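Local coordinates for tryptophan decarboxylase 1 (Oryza sativa subsp. japonica, PDB 6KHO), which decarboxylates L-tryptophan to tryptamine and 5-hydroxy-L-tryptophan to serotonin, using pyridoxal 5'-phosphate as its cofactor, at residues S176-V181 with T339-R344; V181-A186 with S215-A220; A185-A190 with R222-D227; D372-D375 with G379-R382. All coordinates share one frame; numbering follows the deposited sequence.

Interaction 1 (S176-V181 with T339-R344); sequences SEAMLV and TCLYVR. With PLP (pyridoxal-5'-phosphate), chain C.
Leu-341 meets Ala-178 and Val-181, two residues one turn apart on the same face of helix 175-194. The CA atoms of Ala-178 and Leu-341 are 6.2 Å apart, a close approach of helix to strand that the small alanine allows. Leu-341 can be followed outward. Its CB faces the methyl of Ala-178, with 4.2 Å between the two CB atoms. CG then sits anti to the backbone N (chi1 165°), which carries the branch along the helix toward Val-181. At the tip, CD2 touches Val-181 CG2 at 3.8 Å. The Leu-341 and Val-181 side chains run past one another in opposite directions. Val-170 of strand 168-172 and Ser-323 of strand 323-326 touch Leu-341 from either neighbouring strand.

No hydrogen bond joins the two segments. The polar work is done at the start of the helix, where Ser-176 N gives a hydrogen bond to O2P of the cofactor (2.8 Å, 145°). The hydroxyl OG also lies near O2P, but its position is less sure. Thr-175 N of this chain and Gly-381 N of the second subunit also bond to the cofactor. The helix thus points its N-terminal end at the phosphate, where its dipole would probably favour the negative charge. The contact itself is purely apolar and buried. The helix meets this strand through apolar packing, and the phosphate is bound by polar atoms at the helix start.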
loop_
_atom_site.group_PDB
_atom_site.type_symbol
_atom_site.label_atom_id
_atom_site.label_comp_id
_atom_site.label_asym_id
_atom_site.label_seq_id
_atom_site.Cartn_x
_atom_site.Cartn_y
_atom_site.Cartn_z
ATOM N N SER A 176 -8.989 -3.048 3.702
ATOM C CA SER A 176 -9.787 -2.744 2.519
ATOM C C SER A 176 -9.311 -3.532 1.301
ATOM O O SER A 176 -10.137 -4.064 0.552
ATOM C CB SER A 176 -9.761 -1.244 2.219
ATOM O OG SER A 176 -10.252 -0.503 3.322
ATOM N N GLU A 177 -7.989 -3.604 1.077
ATOM C CA GLU A 177 -7.490 -4.390 -0.050
ATOM C C GLU A 177 -7.797 -5.873 0.126
ATOM O O GLU A 177 -8.087 -6.571 -0.850
ATOM C CB GLU A 177 -5.979 -4.190 -0.248
ATOM C CG GLU A 177 -5.500 -4.803 -1.596
ATOM C CD GLU A 177 -4.046 -4.514 -1.910
ATOM O OE1 GLU A 177 -3.395 -3.803 -1.109
ATOM O OE2 GLU A 177 -3.556 -4.998 -2.960
ATOM N N ALA A 178 -7.704 -6.381 1.357
ATOM C CA ALA A 178 -8.047 -7.774 1.600
ATOM C C ALA A 178 -9.525 -8.030 1.310
ATOM O O ALA A 178 -9.888 -9.070 0.740
ATOM C CB ALA A 178 -7.694 -8.145 3.043
ATOM N N MET A 179 -10.385 -7.082 1.679
ATOM C CA MET A 179 -11.792 -7.201 1.334
ATOM C C MET A 179 -11.984 -7.125 -0.168
ATOM O O MET A 179 -12.761 -7.899 -0.740
ATOM C CB MET A 179 -12.596 -6.100 2.024
ATOM C CG MET A 179 -12.808 -6.349 3.492
ATOM S SD MET A 179 -13.400 -4.864 4.321
ATOM C CE MET A 179 -13.704 -5.515 5.963
ATOM N N LEU A 180 -11.287 -6.202 -0.823
ATOM C CA LEU A 180 -11.508 -5.984 -2.252
ATOM C C LEU A 180 -11.122 -7.218 -3.064
ATOM O O LEU A 180 -11.851 -7.632 -3.974
ATOM C CB LEU A 180 -10.719 -4.766 -2.726
ATOM C CG LEU A 180 -10.674 -4.493 -4.236
ATOM C CD1 LEU A 180 -12.090 -4.369 -4.826
ATOM C CD2 LEU A 180 -9.895 -3.231 -4.529
ATOM N N VAL A 181 -9.969 -7.817 -2.760
ATOM C CA VAL A 181 -9.531 -8.918 -3.611
ATOM C C VAL A 181 -10.403 -10.154 -3.377
ATOM O O VAL A 181 -10.673 -10.909 -4.316
ATOM C CB VAL A 181 -8.025 -9.207 -3.421
ATOM C CG1 VAL A 181 -7.176 -7.966 -3.766
ATOM C CG2 VAL A 181 -7.696 -9.713 -2.011
ATOM N N THR A 339 -1.199 -5.877 7.007
ATOM C CA THR A 339 -2.433 -6.650 7.150
ATOM C C THR A 339 -2.209 -8.010 6.518
ATOM O O THR A 339 -1.707 -8.089 5.393
ATOM C CB THR A 339 -3.624 -5.957 6.478
ATOM O OG1 THR A 339 -3.806 -4.661 7.053
ATOM C CG2 THR A 339 -4.917 -6.780 6.665
ATOM N N CYS A 340 -2.573 -9.071 7.232
ATOM C CA CYS A 340 -2.357 -10.435 6.770
ATOM C C CYS A 340 -3.681 -11.027 6.308
ATOM O O CYS A 340 -4.653 -11.021 7.062
ATOM C CB CYS A 340 -1.746 -11.286 7.885
ATOM S SG CYS A 340 -0.093 -10.658 8.342
ATOM N N LEU A 341 -3.712 -11.533 5.075
ATOM C CA LEU A 341 -4.884 -12.201 4.518
ATOM C C LEU A 341 -4.571 -13.674 4.310
ATOM O O LEU A 341 -3.551 -14.002 3.700
ATOM C CB LEU A 341 -5.286 -11.572 3.180
ATOM C CG LEU A 341 -6.258 -12.399 2.330
ATOM C CD1 LEU A 341 -7.627 -12.493 3.034
ATOM C CD2 LEU A 341 -6.391 -11.792 0.944
ATOM N N TYR A 342 -5.454 -14.552 4.788
ATOM C CA TYR A 342 -5.335 -15.996 4.604
ATOM C C TYR A 342 -6.549 -16.499 3.839
ATOM O O TYR A 342 -7.671 -16.062 4.103
ATOM C CB TYR A 342 -5.251 -16.736 5.948
ATOM C CG TYR A 342 -4.022 -16.388 6.763
ATOM C CD1 TYR A 342 -4.037 -15.321 7.652
ATOM C CD2 TYR A 342 -2.841 -17.122 6.627
ATOM C CE1 TYR A 342 -2.908 -14.996 8.406
ATOM C CE2 TYR A 342 -1.704 -16.811 7.381
ATOM C CZ TYR A 342 -1.747 -15.750 8.267
ATOM O OH TYR A 342 -0.631 -15.426 9.005
ATOM N N VAL A 343 -6.327 -17.411 2.885
ATOM C CA VAL A 343 -7.412 -17.981 2.091
ATOM C C VAL A 343 -7.253 -19.494 2.049
ATOM O O VAL A 343 -6.137 -20.019 2.092
ATOM C CB VAL A 343 -7.461 -17.394 0.657
ATOM C CG1 VAL A 343 -7.611 -15.860 0.700
ATOM C CG2 VAL A 343 -6.229 -17.773 -0.133
ATOM N N ARG A 344 -8.383 -20.206 1.947
ATOM C CA ARG A 344 -8.300 -21.655 1.860
ATOM C C ARG A 344 -7.958 -22.145 0.458
ATOM O O ARG A 344 -7.465 -23.271 0.317
ATOM C CB ARG A 344 -9.600 -22.289 2.350
ATOM C CG ARG A 344 -9.568 -22.498 3.867
ATOM C CD ARG A 344 -10.904 -22.950 4.404
ATOM N NE ARG A 344 -11.386 -24.127 3.702
ATOM C CZ ARG A 344 -12.670 -24.414 3.530
ATOM N NH1 ARG A 344 -13.603 -23.594 3.998
ATOM N NH2 ARG A 344 -13.019 -25.516 2.883
HETATM N N1 PLP C . -11.962 -3.411 10.055
HETATM C C2 PLP C . -11.798 -3.413 11.425
HETATM C C2A PLP C . -12.588 -4.328 12.308
HETATM C C3 PLP C . -10.887 -2.546 12.008
HETATM O O3 PLP C . -10.724 -2.553 13.368
HETATM C C4 PLP C . -10.129 -1.690 11.218
HETATM C C4A PLP C . -8.899 -1.041 11.785
HETATM C C5 PLP C . -10.296 -1.687 9.841
HETATM C C6 PLP C . -11.221 -2.551 9.261
HETATM C C5A PLP C . -9.459 -0.720 9.030
HETATM O O4P PLP C . -9.471 -0.983 7.647
HETATM P P PLP C . -8.250 -0.494 6.692
HETATM O O1P PLP C . -7.931 0.955 6.940
HETATM O O2P PLP C . -8.687 -0.735 5.269
HETATM O O3P PLP C . -6.980 -1.277 6.975
#

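Interaction 2 (V181-A186 with S215-A220); sequences VTLVAA and STFFKA
Leu-183 and Ala-220 mark the nearest backbone approach of two helical segments, with their CA atoms 7.8 Å apart. No hydrogen bond joins the two segments, and three buried apolar side chains bridge the gap. Leu-183 does most of the reaching. Its CG is anti to the carbonyl carbon (chi1 -81°), and the branch extends from helix 175-194 toward helix 215-223. CD1 comes to rest 3.7 Å from Ala-220 CB. The same methyl is 4.1 Å from Phe-217 CE1, and the other methyl, CD2, is 4.2 Å from that ring atom. Phe-217 is thus met by both branches of the leucine at one corner of its ring. Its CG is anti to the backbone N (chi1 170°), which swings the ring from the flank of its helix toward Leu-183. The ring and the leucine cross obliquely.

Strand 262-269 lies beneath the pair, with Tyr-265 touching Leu-183 and Cys-267 touching Phe-217. Phe-226 also packs on Leu-183. Elsewhere on helix 175-194, Thr-182 and Ala-186 rest on Trp-294 of strand 294-298. The two helices therefore lie side by side on the large mixed sheet, with Leu-183 filling the seam between them.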
loop_
_atom_site.group_PDB
_atom_site.type_symbol
_atom_site.label_atom_id
_atom_site.label_comp_id
_atom_site.label_asym_id
_atom_site.label_seq_id
_atom_site.Cartn_x
_atom_site.Cartn_y
_atom_site.Cartn_z
ATOM N N VAL A 181 -9.969 -7.817 -2.760
ATOM C CA VAL A 181 -9.531 -8.918 -3.611
ATOM C C VAL A 181 -10.403 -10.154 -3.377
ATOM O O VAL A 181 -10.673 -10.909 -4.316
ATOM C CB VAL A 181 -8.025 -9.207 -3.421
ATOM C CG1 VAL A 181 -7.176 -7.966 -3.766
ATOM C CG2 VAL A 181 -7.696 -9.713 -2.011
ATOM N N THR A 182 -10.871 -10.383 -2.148
ATOM C CA THR A 182 -11.756 -11.529 -1.944
ATOM C C THR A 182 -13.149 -11.269 -2.507
ATOM O O THR A 182 -13.804 -12.204 -2.981
ATOM C CB THR A 182 -11.853 -11.917 -0.464
ATOM O OG1 THR A 182 -12.302 -10.802 0.329
ATOM C CG2 THR A 182 -10.503 -12.423 0.045
ATOM N N LEU A 183 -13.625 -10.020 -2.450
ATOM C CA LEU A 183 -14.879 -9.682 -3.121
ATOM C C LEU A 183 -14.777 -9.915 -4.620
ATOM O O LEU A 183 -15.742 -10.366 -5.250
ATOM C CB LEU A 183 -15.264 -8.227 -2.856
ATOM C CG LEU A 183 -15.950 -7.918 -1.536
ATOM C CD1 LEU A 183 -15.754 -6.438 -1.205
ATOM C CD2 LEU A 183 -17.434 -8.264 -1.660
ATOM N N VAL A 184 -13.626 -9.594 -5.212
ATOM C CA VAL A 184 -13.468 -9.782 -6.647
ATOM C C VAL A 184 -13.465 -11.268 -6.987
ATOM O O VAL A 184 -14.101 -11.695 -7.955
ATOM C CB VAL A 184 -12.200 -9.074 -7.147
ATOM C CG1 VAL A 184 -11.796 -9.610 -8.520
ATOM C CG2 VAL A 184 -12.456 -7.566 -7.228
ATOM N N ALA A 185 -12.794 -12.082 -6.173
ATOM C CA ALA A 185 -12.810 -13.524 -6.419
ATOM C C ALA A 185 -14.226 -14.088 -6.294
ATOM O O ALA A 185 -14.674 -14.872 -7.142
ATOM C CB ALA A 185 -11.847 -14.226 -5.462
ATOM N N ALA A 186 -14.957 -13.685 -5.251
ATOM C CA ALA A 186 -16.325 -14.171 -5.078
ATOM C C ALA A 186 -17.218 -13.696 -6.215
ATOM O O ALA A 186 -18.020 -14.471 -6.752
ATOM C CB ALA A 186 -16.886 -13.719 -3.729
ATOM N N SER A 215 -17.017 0.670 7.732
ATOM C CA SER A 215 -17.519 1.326 6.528
ATOM C C SER A 215 -16.702 0.982 5.292
ATOM O O SER A 215 -17.235 1.026 4.178
ATOM C CB SER A 215 -17.537 2.842 6.721
ATOM O OG SER A 215 -16.251 3.322 7.073
ATOM N N THR A 216 -15.432 0.617 5.467
ATOM C CA THR A 216 -14.580 0.297 4.330
ATOM C C THR A 216 -15.021 -0.958 3.578
ATOM O O THR A 216 -14.680 -1.101 2.399
ATOM C CB THR A 216 -13.128 0.159 4.794
ATOM O OG1 THR A 216 -12.257 0.366 3.675
ATOM C CG2 THR A 216 -12.855 -1.210 5.429
ATOM N N PHE A 217 -15.760 -1.870 4.220
ATOM C CA PHE A 217 -16.294 -3.025 3.492
ATOM C C PHE A 217 -17.276 -2.588 2.422
ATOM O O PHE A 217 -17.214 -3.041 1.272
ATOM C CB PHE A 217 -16.990 -4.001 4.437
ATOM C CG PHE A 217 -17.754 -5.084 3.714
ATOM C CD1 PHE A 217 -17.076 -6.053 2.982
ATOM C CD2 PHE A 217 -19.130 -5.124 3.744
ATOM C CE1 PHE A 217 -17.763 -7.045 2.300
ATOM C CE2 PHE A 217 -19.839 -6.128 3.054
ATOM C CZ PHE A 217 -19.149 -7.088 2.337
ATOM N N PHE A 218 -18.219 -1.723 2.796
ATOM C CA PHE A 218 -19.217 -1.278 1.837
ATOM C C PHE A 218 -18.577 -0.500 0.703
ATOM O O PHE A 218 -19.023 -0.601 -0.447
ATOM C CB PHE A 218 -20.287 -0.465 2.569
ATOM C CG PHE A 218 -20.917 -1.222 3.713
ATOM C CD1 PHE A 218 -21.847 -2.217 3.468
ATOM C CD2 PHE A 218 -20.534 -0.981 5.021
ATOM C CE1 PHE A 218 -22.415 -2.946 4.512
ATOM C CE2 PHE A 218 -21.098 -1.699 6.066
ATOM C CZ PHE A 218 -22.041 -2.681 5.809
ATOM N N LYS A 219 -17.504 0.237 0.996
ATOM C CA LYS A 219 -16.789 0.943 -0.059
ATOM C C LYS A 219 -16.098 -0.029 -1.013
ATOM O O LYS A 219 -16.120 0.174 -2.232
ATOM C CB LYS A 219 -15.781 1.912 0.561
ATOM C CG LYS A 219 -14.874 2.592 -0.447
ATOM C CD LYS A 219 -13.979 3.636 0.221
ATOM C CE LYS A 219 -12.791 3.969 -0.664
ATOM N NZ LYS A 219 -11.759 4.719 0.087
ATOM N N ALA A 220 -15.482 -1.089 -0.478
ATOM C CA ALA A 220 -14.864 -2.103 -1.330
ATOM C C ALA A 220 -15.899 -2.772 -2.236
ATOM O O ALA A 220 -15.624 -3.058 -3.411
ATOM C CB ALA A 220 -14.146 -3.138 -0.458
#

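Interaction 3 (A185-A190 with R222-D227)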
loop_
_atom_site.group_PDB
_atom_site.type_symbol
_atom_site.label_atom_id
_atom_site.label_comp_id
_atom_site.label_asym_id
_atom_site.label_seq_id
_atom_site.Cartn_x
_atom_site.Cartn_y
_atom_site.Cartn_z
ATOM N N ALA A 185 -12.794 -12.082 -6.173
ATOM C CA ALA A 185 -12.810 -13.524 -6.419
ATOM C C ALA A 185 -14.226 -14.088 -6.294
ATOM O O ALA A 185 -14.674 -14.872 -7.142
ATOM C CB ALA A 185 -11.847 -14.226 -5.462
ATOM N N ALA A 186 -14.957 -13.685 -5.251
ATOM C CA ALA A 186 -16.325 -14.171 -5.078
ATOM C C ALA A 186 -17.218 -13.696 -6.215
ATOM O O ALA A 186 -18.020 -14.471 -6.752
ATOM C CB ALA A 186 -16.886 -13.719 -3.729
ATOM N N ARG A 187 -17.086 -12.418 -6.589
ATOM C CA ARG A 187 -17.833 -11.861 -7.713
ATOM C C ARG A 187 -17.609 -12.662 -8.990
ATOM O O ARG A 187 -18.565 -13.043 -9.681
ATOM C CB ARG A 187 -17.428 -10.401 -7.930
ATOM C CG ARG A 187 -18.168 -9.693 -9.083
ATOM C CD ARG A 187 -17.434 -8.415 -9.530
ATOM N NE ARG A 187 -16.202 -8.727 -10.261
ATOM C CZ ARG A 187 -15.256 -7.845 -10.581
ATOM N NH1 ARG A 187 -15.374 -6.562 -10.231
ATOM N NH2 ARG A 187 -14.180 -8.251 -11.247
ATOM N N ASP A 188 -16.345 -12.924 -9.323
ATOM C CA ASP A 188 -16.059 -13.579 -10.595
ATOM C C ASP A 188 -16.630 -14.995 -10.617
ATOM O O ASP A 188 -17.155 -15.441 -11.645
ATOM C CB ASP A 188 -14.549 -13.567 -10.861
ATOM C CG ASP A 188 -14.030 -12.152 -11.198
ATOM O OD1 ASP A 188 -14.882 -11.248 -11.403
ATOM O OD2 ASP A 188 -12.788 -11.944 -11.264
ATOM N N ALA A 189 -16.574 -15.693 -9.479
ATOM C CA ALA A 189 -17.117 -17.043 -9.406
ATOM C C ALA A 189 -18.635 -17.031 -9.527
ATOM O O ALA A 189 -19.216 -17.890 -10.205
ATOM C CB ALA A 189 -16.682 -17.709 -8.100
ATOM N N ALA A 190 -19.295 -16.061 -8.887
ATOM C CA ALA A 190 -20.752 -15.980 -8.946
ATOM C C ALA A 190 -21.230 -15.677 -10.363
ATOM O O ALA A 190 -22.178 -16.305 -10.856
ATOM C CB ALA A 190 -21.259 -14.919 -7.962
ATOM N N ARG A 222 -18.585 -1.327 -3.467
ATOM C CA ARG A 222 -18.815 -0.377 -4.553
ATOM C C ARG A 222 -17.644 -0.351 -5.529
ATOM O O ARG A 222 -17.850 -0.282 -6.749
ATOM C CB ARG A 222 -19.095 1.014 -3.974
ATOM C CG ARG A 222 -20.349 1.023 -3.056
ATOM C CD ARG A 222 -20.771 2.421 -2.554
ATOM N NE ARG A 222 -19.638 3.324 -2.346
ATOM C CZ ARG A 222 -19.171 3.712 -1.157
ATOM N NH1 ARG A 222 -19.740 3.282 -0.036
ATOM N NH2 ARG A 222 -18.128 4.537 -1.093
ATOM N N LEU A 223 -16.410 -0.420 -5.016
ATOM C CA LEU A 223 -15.239 -0.466 -5.891
ATOM C C LEU A 223 -15.326 -1.633 -6.868
ATOM O O LEU A 223 -15.065 -1.480 -8.071
ATOM C CB LEU A 223 -13.964 -0.583 -5.055
ATOM C CG LEU A 223 -13.416 0.664 -4.341
ATOM C CD1 LEU A 223 -12.151 0.316 -3.563
ATOM C CD2 LEU A 223 -13.133 1.791 -5.325
ATOM N N ALA A 224 -15.645 -2.821 -6.354
ATOM C CA ALA A 224 -15.723 -4.030 -7.167
ATOM C C ALA A 224 -16.947 -4.064 -8.079
ATOM O O ALA A 224 -17.084 -5.007 -8.870
ATOM C CB ALA A 224 -15.718 -5.265 -6.260
ATOM N N GLY A 225 -17.832 -3.074 -8.001
ATOM C CA GLY A 225 -18.925 -2.957 -8.948
ATOM C C GLY A 225 -20.247 -3.553 -8.520
ATOM O O GLY A 225 -21.141 -3.698 -9.368
ATOM N N PHE A 226 -20.409 -3.907 -7.249
ATOM C CA PHE A 226 -21.699 -4.392 -6.785
ATOM C C PHE A 226 -22.702 -3.245 -6.756
ATOM O O PHE A 226 -22.350 -2.103 -6.447
ATOM C CB PHE A 226 -21.582 -4.999 -5.393
ATOM C CG PHE A 226 -20.883 -6.334 -5.366
ATOM C CD1 PHE A 226 -19.507 -6.406 -5.206
ATOM C CD2 PHE A 226 -21.601 -7.504 -5.526
ATOM C CE1 PHE A 226 -18.859 -7.628 -5.174
ATOM C CE2 PHE A 226 -20.964 -8.732 -5.507
ATOM C CZ PHE A 226 -19.592 -8.798 -5.324
ATOM N N ASP A 227 -23.957 -3.556 -7.058
ATOM C CA ASP A 227 -24.992 -2.530 -7.055
ATOM C C ASP A 227 -25.278 -2.074 -5.628
ATOM O O ASP A 227 -25.508 -2.914 -4.752
ATOM C CB ASP A 227 -26.272 -3.055 -7.694
ATOM C CG ASP A 227 -27.192 -1.937 -8.127
ATOM O OD1 ASP A 227 -27.766 -1.253 -7.247
ATOM O OD2 ASP A 227 -27.303 -1.727 -9.347
#
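Arg-187 faces Ala-224, with their CA atoms 8.1 Å apart, where helix 175-194 runs beside the chain leaving helix 215-223. That chain turns at Gly-225, whose positive phi of 96° belongs to a Schellman motif closing the helix. Arg-187 carries the contact in two ways. Near its base, CB packs on Phe-226 CZ at 3.7 Å, and CG lies alongside the same ring atom. The ring in turn sits on Leu-205, Val-207 and Thr-264 of the sheet. Further out, the chain bends at chi3 (72°) and brings the guanidinium to the helix end. NH1 gives a 2.7 Å hydrogen bond to Ala-224 O, which lies in the guanidinium plane. The donor is tilted from the carbonyl plane. Along another edge, NE and NH2 both grip one oxygen of the next residue, Asp-188 OD1, each at 3.1 Å. This side-on grip, both nitrogens on one oxygen, is a salt bridge and fixes the rotation of the guanidinium. Asp-188 OD2 is bonded to Ser-352.

The second subunit adds two acceptors. Leu-223 O of the second subunit accepts from NH1, and Arg-222 O of the second subunit accepts from NH2. The dimer repeats these bonds in the other direction. A leucine here would probably leave Asp-188 without its cation and carbonyls of both subunits without their donor. In chemical terms, one buried cation meets a carboxylate and the C-terminal carbonyls of two helices. The carbonyls probably help to balance its charge, and the bonds to the second subunit link the two chains.

Interaction 4 (D372-D375 with G379-R382); sequences DLKD and GVGR. With PLP (pyridoxal-5'-phosphate), chain J.
Gly-379 and Lys-374 bring their carbonyl groups together across a tight loop. A water sits between them, 2.6 Å from Gly-379 O and 3.0 Å from Lys-374 O. Gly-379 O also accepts from Gln-377, in the turn between the segments. At Val-380 the backbone faces both ways. Its carbonyl O lies 3.7 Å from Lys-374 CB, while its N gives a long 3.3 Å bond to phosphate O2P of a cofactor. The ammonium of Lys-374 leads off to Asp-375 OD1 and Thr-355 O. Gly-381 N makes a shorter and nearly straight bond to O3P (2.7 Å, 177°).

Arg-382 turns back to the first segment. A bend at chi3 (-41°) folds its guanidinium against Leu-373, whose CB lies 3.5 Å above the plane, toward the rim. Leu-373 CD1 reaches NH1 at 3.4 Å. The N-H groups are used outside the two segments, with NH1 in a salt bridge to Glu-139 and NE bonded to Gln-377. With an alanine here, Glu-139 is likely to lose its cation, Gln-377 OE1 its donor, and a gap is likely to open beside Leu-373.

The bound cofactor is also held by Thr-175 N and Ser-176 of the second subunit. Tyr-359, the catalytic proton donor, lies near Val-380. The loop thus supplies phosphate-binding amides to the partner's active site, a phosphate pocket shared across the dimer as is characteristic of fold-type I PLP enzymes.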
loop_
_atom_site.group_PDB
_atom_site.type_symbol
_atom_site.label_atom_id
_atom_site.label_comp_id
_atom_site.label_asym_id
_atom_site.label_seq_id
_atom_site.Cartn_x
_atom_site.Cartn_y
_atom_site.Cartn_z
ATOM N N ASP A 372 4.066 -15.889 -7.109
ATOM C CA ASP A 372 4.452 -14.494 -7.277
ATOM C C ASP A 372 3.368 -13.634 -6.648
ATOM O O ASP A 372 2.192 -13.738 -7.024
ATOM C CB ASP A 372 4.644 -14.159 -8.756
ATOM C CG ASP A 372 5.704 -15.031 -9.406
ATOM O OD1 ASP A 372 6.816 -15.124 -8.846
ATOM O OD2 ASP A 372 5.426 -15.635 -10.464
ATOM N N LEU A 373 3.753 -12.815 -5.663
ATOM C CA LEU A 373 2.738 -12.183 -4.832
ATOM C C LEU A 373 2.056 -11.008 -5.517
ATOM O O LEU A 373 1.015 -10.552 -5.030
ATOM C CB LEU A 373 3.334 -11.768 -3.480
ATOM C CG LEU A 373 3.716 -13.014 -2.652
ATOM C CD1 LEU A 373 4.520 -12.665 -1.402
ATOM C CD2 LEU A 373 2.512 -13.846 -2.280
ATOM N N LYS A 374 2.556 -10.550 -6.666
ATOM C CA LYS A 374 1.737 -9.671 -7.495
ATOM C C LYS A 374 0.403 -10.318 -7.874
ATOM O O LYS A 374 -0.569 -9.602 -8.147
ATOM C CB LYS A 374 2.484 -9.278 -8.763
ATOM C CG LYS A 374 2.758 -10.444 -9.709
ATOM C CD LYS A 374 3.362 -9.915 -11.012
ATOM C CE LYS A 374 3.522 -11.012 -12.039
ATOM N NZ LYS A 374 2.178 -11.382 -12.595
ATOM N N ASP A 375 0.326 -11.646 -7.877
ATOM C CA ASP A 375 -0.886 -12.348 -8.261
ATOM C C ASP A 375 -1.838 -12.538 -7.087
ATOM O O ASP A 375 -2.872 -13.188 -7.246
ATOM C CB ASP A 375 -0.537 -13.711 -8.882
ATOM C CG ASP A 375 0.264 -13.595 -10.180
ATOM O OD1 ASP A 375 0.203 -12.557 -10.871
ATOM O OD2 ASP A 375 0.961 -14.567 -10.519
ATOM N N GLY A 379 -1.760 -4.405 -6.926
ATOM C CA GLY A 379 -0.674 -3.810 -7.680
ATOM C C GLY A 379 0.385 -4.810 -8.130
ATOM O O GLY A 379 0.249 -6.025 -7.978
ATOM N N VAL A 380 1.465 -4.270 -8.698
ATOM C CA VAL A 380 2.570 -5.094 -9.183
ATOM C C VAL A 380 3.691 -5.065 -8.148
ATOM O O VAL A 380 3.971 -6.083 -7.505
ATOM C CB VAL A 380 3.066 -4.636 -10.568
ATOM C CG1 VAL A 380 4.121 -5.611 -11.121
ATOM C CG2 VAL A 380 1.895 -4.539 -11.542
ATOM N N GLY A 381 4.325 -3.899 -7.961
ATOM C CA GLY A 381 5.397 -3.788 -6.989
ATOM C C GLY A 381 4.909 -3.928 -5.557
ATOM O O GLY A 381 3.718 -3.813 -5.256
ATOM N N ARG A 382 5.852 -4.195 -4.650
ATOM C CA ARG A 382 5.536 -4.347 -3.233
ATOM C C ARG A 382 6.823 -4.287 -2.420
ATOM O O ARG A 382 7.868 -4.757 -2.877
ATOM C CB ARG A 382 4.797 -5.670 -2.956
ATOM C CG ARG A 382 5.532 -6.934 -3.448
ATOM C CD ARG A 382 4.564 -8.096 -3.729
ATOM N NE ARG A 382 3.530 -8.192 -2.705
ATOM C CZ ARG A 382 3.712 -8.766 -1.520
ATOM N NH1 ARG A 382 4.888 -9.312 -1.224
ATOM N NH2 ARG A 382 2.722 -8.804 -0.640
HETATM N N1 PLP J . 2.772 1.340 -15.429
HETATM C C2 PLP J . 4.062 1.728 -15.705
HETATM C C2A PLP J . 4.363 2.621 -16.885
HETATM C C3 PLP J . 5.085 1.292 -14.876
HETATM O O3 PLP J . 6.365 1.688 -15.153
HETATM C C4 PLP J . 4.815 0.482 -13.767
HETATM C C4A PLP J . 5.672 0.643 -12.543
HETATM C C5 PLP J . 3.513 0.080 -13.523
HETATM C C6 PLP J . 2.490 0.520 -14.354
HETATM C C5A PLP J . 3.208 -0.825 -12.343
HETATM O O4P PLP J . 2.942 -0.051 -11.208
HETATM P P PLP J . 2.743 -0.623 -9.722
HETATM O O1P PLP J . 2.992 0.560 -8.821
HETATM O O2P PLP J . 1.317 -1.121 -9.635
HETATM O O3P PLP J . 3.687 -1.746 -9.375
HETATM O O HOH W 1 -0.799 -7.251 -10.052
#

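Interactions 1, 2 and 3 follow one another down helix 175-194, starting at the phosphate end. Centres lie about 9 Å apart for interactions 1 and 2, and about 8 Å for 2 and 3. All three touch one another. Met-179 SD meets Phe-217 CA at 3.5 Å (1 with 2), Leu-183 CD2 meets Phe-226 CE1 at 3.8 Å (2 with 3), and Leu-180 CD1 meets Ala-224 CB at 4.0 Å (1 with 3). Interaction 4 is about 14 Å from interaction 1 between centres, with nearest atoms about 4 Å apart and no touch. Ser-176 of interaction 1 bonds the phosphate of one cofactor, and Val-380 and Gly-381 of interaction 4 bond that of the other, so dimer symmetry brings both halves to each active site.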